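Local coordinates for protein insect group II chitinase (Ostrinia furnacalis, PDB 5Y2A) that hydrolyses internal beta-1,4 linkages of chitin as a family 18 glycoside hydrolase, probably helping to break down cuticular chitin in the insect, at residues Y248-L262 and I306-F319. Residues are numbered along the deposited sequence; the frame is centred on the assembly and turned at random.
Sequences YGQSFSVVEGAGTGL and IGPYATHDDQWVSF
Strand 248-254 and strand 315-318 pair antiparallel, with Gln250-Ser318 and Phe252-Trp316 as hydrogen-bonded pairs and Ser251-Val317 and Ser253-Gln315 as non-hydrogen-bonded ones. Phe252 N donates to Trp316 O at 2.7 Å, while the return bond from Trp316 N to Phe252 O is weak. Val254 N continues the pairing to Asp314 O at 2.7 Å, in the type II' turn that links strands 309-312 and 315-318. Gly249 lies opposite Phe319, where a CB would clash with Val317 CG2 and Ser318 O. The hairpin, built onto the extended end of barrel strand 241-254 and preceding barrel strand 339-343, is consistent with the alpha/beta insertion of many family 18 chitinases.

Among the side-chain polar contacts, Gln315 NE2 reaches Ser253 OG at 3.0 Å and also donates to Asp314 OD1; Gln315 OE1 is taken by Glu271 N, so both ends of the amide are fixed. Ser253 OG has a second partner in Gly269 O. Asp314 OD2 shares a water with Val254 O and bonds Tyr267, whereas Asp314 OD1 forms a salt bridge to Lys44 of the second subunit.

The aromatic contacts centre on Trp316, whose CG lies anti to its backbone N (chi1 -163°), carrying the indole across to the 260-262 loop. Its six-membered edge meets the face of Phe252 in an offset edge-to-face pair, planes at 85° and centroids 5.3 Å apart. Trp316 NE1 donates to Thr260 O at 2.9 Å; the oxygen lies in the indole plane, but the donor stands 57° out of the carbonyl plane. Leu262 CD2 abuts the indole edge, 3.6 Å from Trp316 CH2, and Leu262 CD1 meets Ile306 CD1 tip to tip, tightly at 3.5 Å. A leucine in place of Trp316 would probably leave Thr260 O without its indole donor and open a gap between Phe252 and Leu262.

The indole thus joins an apolar cluster to a single directed bond, tying the loop after strand 248-254 back onto the hairpin paired with it.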
loop_
_atom_site.group_PDB
_atom_site.type_symbol
_atom_site.label_atom_id
_atom_site.label_comp_id
_atom_site.label_asym_id
_atom_site.label_seq_id
_atom_site.Cartn_x
_atom_site.Cartn_y
_atom_site.Cartn_z
ATOM N N TYR A 248 -9.382 11.081 10.160
ATOM C CA TYR A 248 -8.134 10.342 10.297
ATOM C C TYR A 248 -6.998 11.349 10.274
ATOM O O TYR A 248 -7.179 12.511 9.898
ATOM C CB TYR A 248 -7.946 9.324 9.162
ATOM C CG TYR A 248 -7.845 10.018 7.826
ATOM C CD1 TYR A 248 -8.992 10.361 7.120
ATOM C CD2 TYR A 248 -6.609 10.380 7.290
ATOM C CE1 TYR A 248 -8.919 11.031 5.919
ATOM C CE2 TYR A 248 -6.525 11.054 6.084
ATOM C CZ TYR A 248 -7.691 11.372 5.403
ATOM O OH TYR A 248 -7.635 12.034 4.200
ATOM N N GLY A 249 -5.810 10.884 10.630
ATOM C CA GLY A 249 -4.624 11.715 10.614
ATOM C C GLY A 249 -3.595 11.204 9.626
ATOM O O GLY A 249 -3.569 10.021 9.291
ATOM N N GLN A 250 -2.762 12.119 9.140
ATOM C CA GLN A 250 -1.575 11.761 8.378
ATOM C C GLN A 250 -0.400 11.685 9.340
ATOM O O GLN A 250 -0.134 12.644 10.073
ATOM C CB GLN A 250 -1.298 12.790 7.279
ATOM C CG GLN A 250 -2.306 12.772 6.141
ATOM C CD GLN A 250 -2.069 11.627 5.177
ATOM O OE1 GLN A 250 -1.051 10.935 5.250
ATOM N NE2 GLN A 250 -3.018 11.410 4.271
ATOM N N SER A 251 0.292 10.548 9.349
ATOM C CA SER A 251 1.352 10.296 10.310
ATOM C C SER A 251 2.713 10.311 9.631
ATOM O O SER A 251 2.843 10.029 8.432
ATOM C CB SER A 251 1.154 8.956 11.021
ATOM O OG SER A 251 1.459 7.895 10.141
ATOM N N PHE A 252 3.727 10.641 10.429
ATOM C CA PHE A 252 5.090 10.823 9.961
ATOM C C PHE A 252 6.061 10.240 10.974
ATOM O O PHE A 252 5.781 10.195 12.175
ATOM C CB PHE A 252 5.473 12.304 9.787
ATOM C CG PHE A 252 4.545 13.111 8.912
ATOM C CD1 PHE A 252 3.288 13.493 9.361
ATOM C CD2 PHE A 252 4.972 13.562 7.674
ATOM C CE1 PHE A 252 2.459 14.266 8.570
ATOM C CE2 PHE A 252 4.147 14.340 6.880
ATOM C CZ PHE A 252 2.892 14.691 7.325
ATOM N N SER A 253 7.223 9.823 10.480
ATOM C CA SER A 253 8.388 9.549 11.318
ATOM C C SER A 253 9.409 10.660 11.077
ATOM O O SER A 253 9.826 10.874 9.935
ATOM C CB SER A 253 8.976 8.173 11.006
ATOM O OG SER A 253 8.025 7.141 11.269
ATOM N N VAL A 254 9.806 11.369 12.152
ATOM C CA VAL A 254 10.585 12.604 12.042
ATOM C C VAL A 254 12.076 12.298 12.149
ATOM O O VAL A 254 12.504 11.486 12.979
ATOM C CB VAL A 254 10.150 13.618 13.120
ATOM C CG1 VAL A 254 10.942 14.941 12.979
ATOM C CG2 VAL A 254 8.642 13.899 13.027
ATOM N N VAL A 255 12.875 12.972 11.315
ATOM C CA VAL A 255 14.327 12.813 11.360
ATOM C C VAL A 255 14.844 13.133 12.760
ATOM O O VAL A 255 14.403 14.094 13.404
ATOM C CB VAL A 255 14.983 13.701 10.290
ATOM C CG1 VAL A 255 16.487 13.792 10.499
ATOM C CG2 VAL A 255 14.660 13.181 8.894
ATOM N N GLU A 256 15.769 12.307 13.248
ATOM C CA GLU A 256 16.352 12.509 14.573
ATOM C C GLU A 256 16.855 13.938 14.735
ATOM O O GLU A 256 17.511 14.484 13.843
ATOM C CB GLU A 256 17.513 11.543 14.798
ATOM C CG GLU A 256 18.032 11.545 16.231
ATOM C CD GLU A 256 18.956 10.381 16.512
ATOM O OE1 GLU A 256 20.166 10.531 16.242
ATOM O OE2 GLU A 256 18.488 9.320 16.976
ATOM N N GLY A 257 16.515 14.551 15.865
ATOM C CA GLY A 257 16.981 15.884 16.181
ATOM C C GLY A 257 16.267 17.017 15.480
ATOM O O GLY A 257 16.661 18.174 15.661
ATOM N N ALA A 258 15.226 16.740 14.700
ATOM C CA ALA A 258 14.530 17.793 13.971
ATOM C C ALA A 258 13.430 18.466 14.781
ATOM O O ALA A 258 12.829 19.429 14.294
ATOM C CB ALA A 258 13.939 17.240 12.669
ATOM N N GLY A 259 13.141 17.993 15.989
ATOM C CA GLY A 259 12.102 18.602 16.793
ATOM C C GLY A 259 10.715 18.087 16.448
ATOM O O GLY A 259 10.532 17.139 15.684
ATOM N N THR A 260 9.713 18.751 17.026
ATOM C CA THR A 260 8.321 18.339 16.872
ATOM C C THR A 260 7.468 19.374 16.155
ATOM O O THR A 260 6.238 19.258 16.166
ATOM C CB THR A 260 7.698 18.028 18.237
ATOM O OG1 THR A 260 7.708 19.212 19.051
ATOM C CG2 THR A 260 8.464 16.924 18.932
ATOM N N GLY A 261 8.065 20.388 15.546
ATOM C CA GLY A 261 7.292 21.451 14.952
ATOM C C GLY A 261 6.769 21.112 13.567
ATOM O O GLY A 261 7.054 20.072 12.980
ATOM N N LEU A 262 5.962 22.033 13.052
ATOM C CA LEU A 262 5.516 21.946 11.670
ATOM C C LEU A 262 6.705 22.173 10.745
ATOM O O LEU A 262 7.578 22.996 11.033
ATOM C CB LEU A 262 4.438 22.996 11.409
ATOM C CG LEU A 262 3.069 22.748 12.041
ATOM C CD1 LEU A 262 2.290 24.045 11.960
ATOM C CD2 LEU A 262 2.313 21.588 11.384
ATOM N N ILE A 306 -4.910 25.774 12.001
ATOM C CA ILE A 306 -4.819 24.346 11.738
ATOM C C ILE A 306 -5.314 23.611 12.973
ATOM O O ILE A 306 -5.319 24.144 14.086
ATOM C CB ILE A 306 -3.387 23.890 11.389
ATOM C CG1 ILE A 306 -2.454 24.122 12.577
ATOM C CG2 ILE A 306 -2.869 24.599 10.139
ATOM C CD1 ILE A 306 -1.121 23.420 12.422
ATOM N N GLY A 307 -5.753 22.368 12.761
ATOM C CA GLY A 307 -6.084 21.509 13.863
ATOM C C GLY A 307 -4.838 21.038 14.599
ATOM O O GLY A 307 -3.708 21.435 14.283
ATOM N N PRO A 308 -5.035 20.154 15.570
ATOM C CA PRO A 308 -3.919 19.695 16.401
ATOM C C PRO A 308 -3.026 18.694 15.677
ATOM O O PRO A 308 -3.337 18.192 14.595
ATOM C CB PRO A 308 -4.618 19.034 17.593
ATOM C CG PRO A 308 -5.946 18.611 17.063
ATOM C CD PRO A 308 -6.334 19.637 16.041
ATOM N N TYR A 309 -1.882 18.427 16.302
ATOM C CA TYR A 309 -1.082 17.252 15.985
ATOM C C TYR A 309 -0.581 16.648 17.292
ATOM O O TYR A 309 -0.534 17.311 18.335
ATOM C CB TYR A 309 0.068 17.565 15.001
ATOM C CG TYR A 309 1.073 18.611 15.444
ATOM C CD1 TYR A 309 0.890 19.953 15.131
ATOM C CD2 TYR A 309 2.220 18.252 16.142
ATOM C CE1 TYR A 309 1.821 20.919 15.525
ATOM C CE2 TYR A 309 3.154 19.206 16.536
ATOM C CZ TYR A 309 2.946 20.538 16.226
ATOM O OH TYR A 309 3.861 21.496 16.614
ATOM N N ALA A 310 -0.262 15.359 17.241
ATOM C CA ALA A 310 0.153 14.622 18.415
ATOM C C ALA A 310 1.510 13.987 18.158
ATOM O O ALA A 310 1.811 13.578 17.030
ATOM C CB ALA A 310 -0.881 13.557 18.807
ATOM N N THR A 311 2.328 13.892 19.206
ATOM C CA THR A 311 3.701 13.445 19.049
ATOM C C THR A 311 4.097 12.475 20.160
ATOM O O THR A 311 3.576 12.526 21.274
ATOM C CB THR A 311 4.699 14.610 19.060
ATOM O OG1 THR A 311 4.608 15.290 20.317
ATOM C CG2 THR A 311 4.430 15.579 17.903
ATOM N N HIS A 312 5.043 11.597 19.817
ATOM C CA HIS A 312 5.679 10.664 20.729
ATOM C C HIS A 312 6.926 10.140 20.044
ATOM O O HIS A 312 6.848 9.641 18.920
ATOM C CB HIS A 312 4.743 9.502 21.092
ATOM C CG HIS A 312 5.331 8.529 22.061
ATOM N ND1 HIS A 312 5.363 8.748 23.423
ATOM C CD2 HIS A 312 5.920 7.325 21.856
ATOM C CE1 HIS A 312 5.938 7.717 24.019
ATOM N NE2 HIS A 312 6.289 6.841 23.091
ATOM N N ASP A 313 8.071 10.233 20.735
ATOM C CA ASP A 313 9.383 9.896 20.162
ATOM C C ASP A 313 9.480 10.628 18.820
ATOM O O ASP A 313 9.203 11.836 18.774
ATOM C CB ASP A 313 9.549 8.391 20.100
ATOM C CG ASP A 313 10.948 7.982 19.701
ATOM O OD1 ASP A 313 11.866 8.045 20.545
ATOM O OD2 ASP A 313 11.148 7.660 18.512
ATOM N N ASP A 314 9.811 9.946 17.712
ATOM C CA ASP A 314 9.868 10.577 16.413
ATOM C C ASP A 314 8.563 10.436 15.619
ATOM O O ASP A 314 8.550 10.701 14.408
ATOM C CB ASP A 314 11.066 10.043 15.592
ATOM C CG ASP A 314 10.912 8.583 15.179
ATOM O OD1 ASP A 314 9.936 7.905 15.558
ATOM O OD2 ASP A 314 11.802 8.094 14.453
ATOM N N GLN A 315 7.475 10.072 16.293
ATOM C CA GLN A 315 6.178 9.919 15.627
ATOM C C GLN A 315 5.395 11.224 15.721
ATOM O O GLN A 315 5.482 11.945 16.721
ATOM C CB GLN A 315 5.374 8.785 16.257
ATOM C CG GLN A 315 6.021 7.408 16.145
ATOM C CD GLN A 315 6.247 7.006 14.702
ATOM O OE1 GLN A 315 5.303 6.665 13.985
ATOM N NE2 GLN A 315 7.497 7.067 14.258
ATOM N N TRP A 316 4.600 11.497 14.692
ATOM C CA TRP A 316 3.975 12.804 14.502
ATOM C C TRP A 316 2.746 12.609 13.625
ATOM O O TRP A 316 2.871 12.102 12.510
ATOM C CB TRP A 316 4.979 13.745 13.837
ATOM C CG TRP A 316 4.713 15.224 13.886
ATOM C CD1 TRP A 316 5.354 16.138 14.671
ATOM C CD2 TRP A 316 3.807 15.971 13.057
ATOM N NE1 TRP A 316 4.883 17.405 14.404
ATOM C CE2 TRP A 316 3.934 17.329 13.418
ATOM C CE3 TRP A 316 2.890 15.621 12.052
ATOM C CZ2 TRP A 316 3.171 18.340 12.822
ATOM C CZ3 TRP A 316 2.142 16.622 11.453
ATOM C CH2 TRP A 316 2.283 17.971 11.842
ATOM N N VAL A 317 1.567 12.999 14.110
ATOM C CA VAL A 317 0.340 12.822 13.336
ATOM C C VAL A 317 -0.519 14.073 13.480
ATOM O O VAL A 317 -0.760 14.545 14.595
ATOM C CB VAL A 317 -0.440 11.559 13.764
ATOM C CG1 VAL A 317 -0.826 11.603 15.249
ATOM C CG2 VAL A 317 -1.669 11.333 12.869
ATOM N N SER A 318 -0.975 14.611 12.353
ATOM C CA SER A 318 -1.871 15.759 12.330
ATOM C C SER A 318 -3.287 15.308 11.997
ATOM O O SER A 318 -3.485 14.374 11.222
ATOM C CB SER A 318 -1.404 16.791 11.306
ATOM O OG SER A 318 -1.284 16.205 10.016
ATOM N N PHE A 319 -4.276 15.988 12.571
ATOM C CA PHE A 319 -5.653 15.506 12.490
ATOM C C PHE A 319 -6.596 16.621 12.916
ATOM O O PHE A 319 -6.183 17.610 13.528
ATOM C CB PHE A 319 -5.851 14.278 13.388
ATOM C CG PHE A 319 -5.560 14.548 14.844
ATOM C CD1 PHE A 319 -4.250 14.546 15.323
ATOM C CD2 PHE A 319 -6.593 14.812 15.734
ATOM C CE1 PHE A 319 -3.982 14.811 16.661
ATOM C CE2 PHE A 319 -6.331 15.066 17.073
ATOM C CZ PHE A 319 -5.025 15.064 17.534
HETATM O O HOH W 1 14.108 9.678 14.121
HETATM O O HOH W 2 5.917 21.239 18.432
#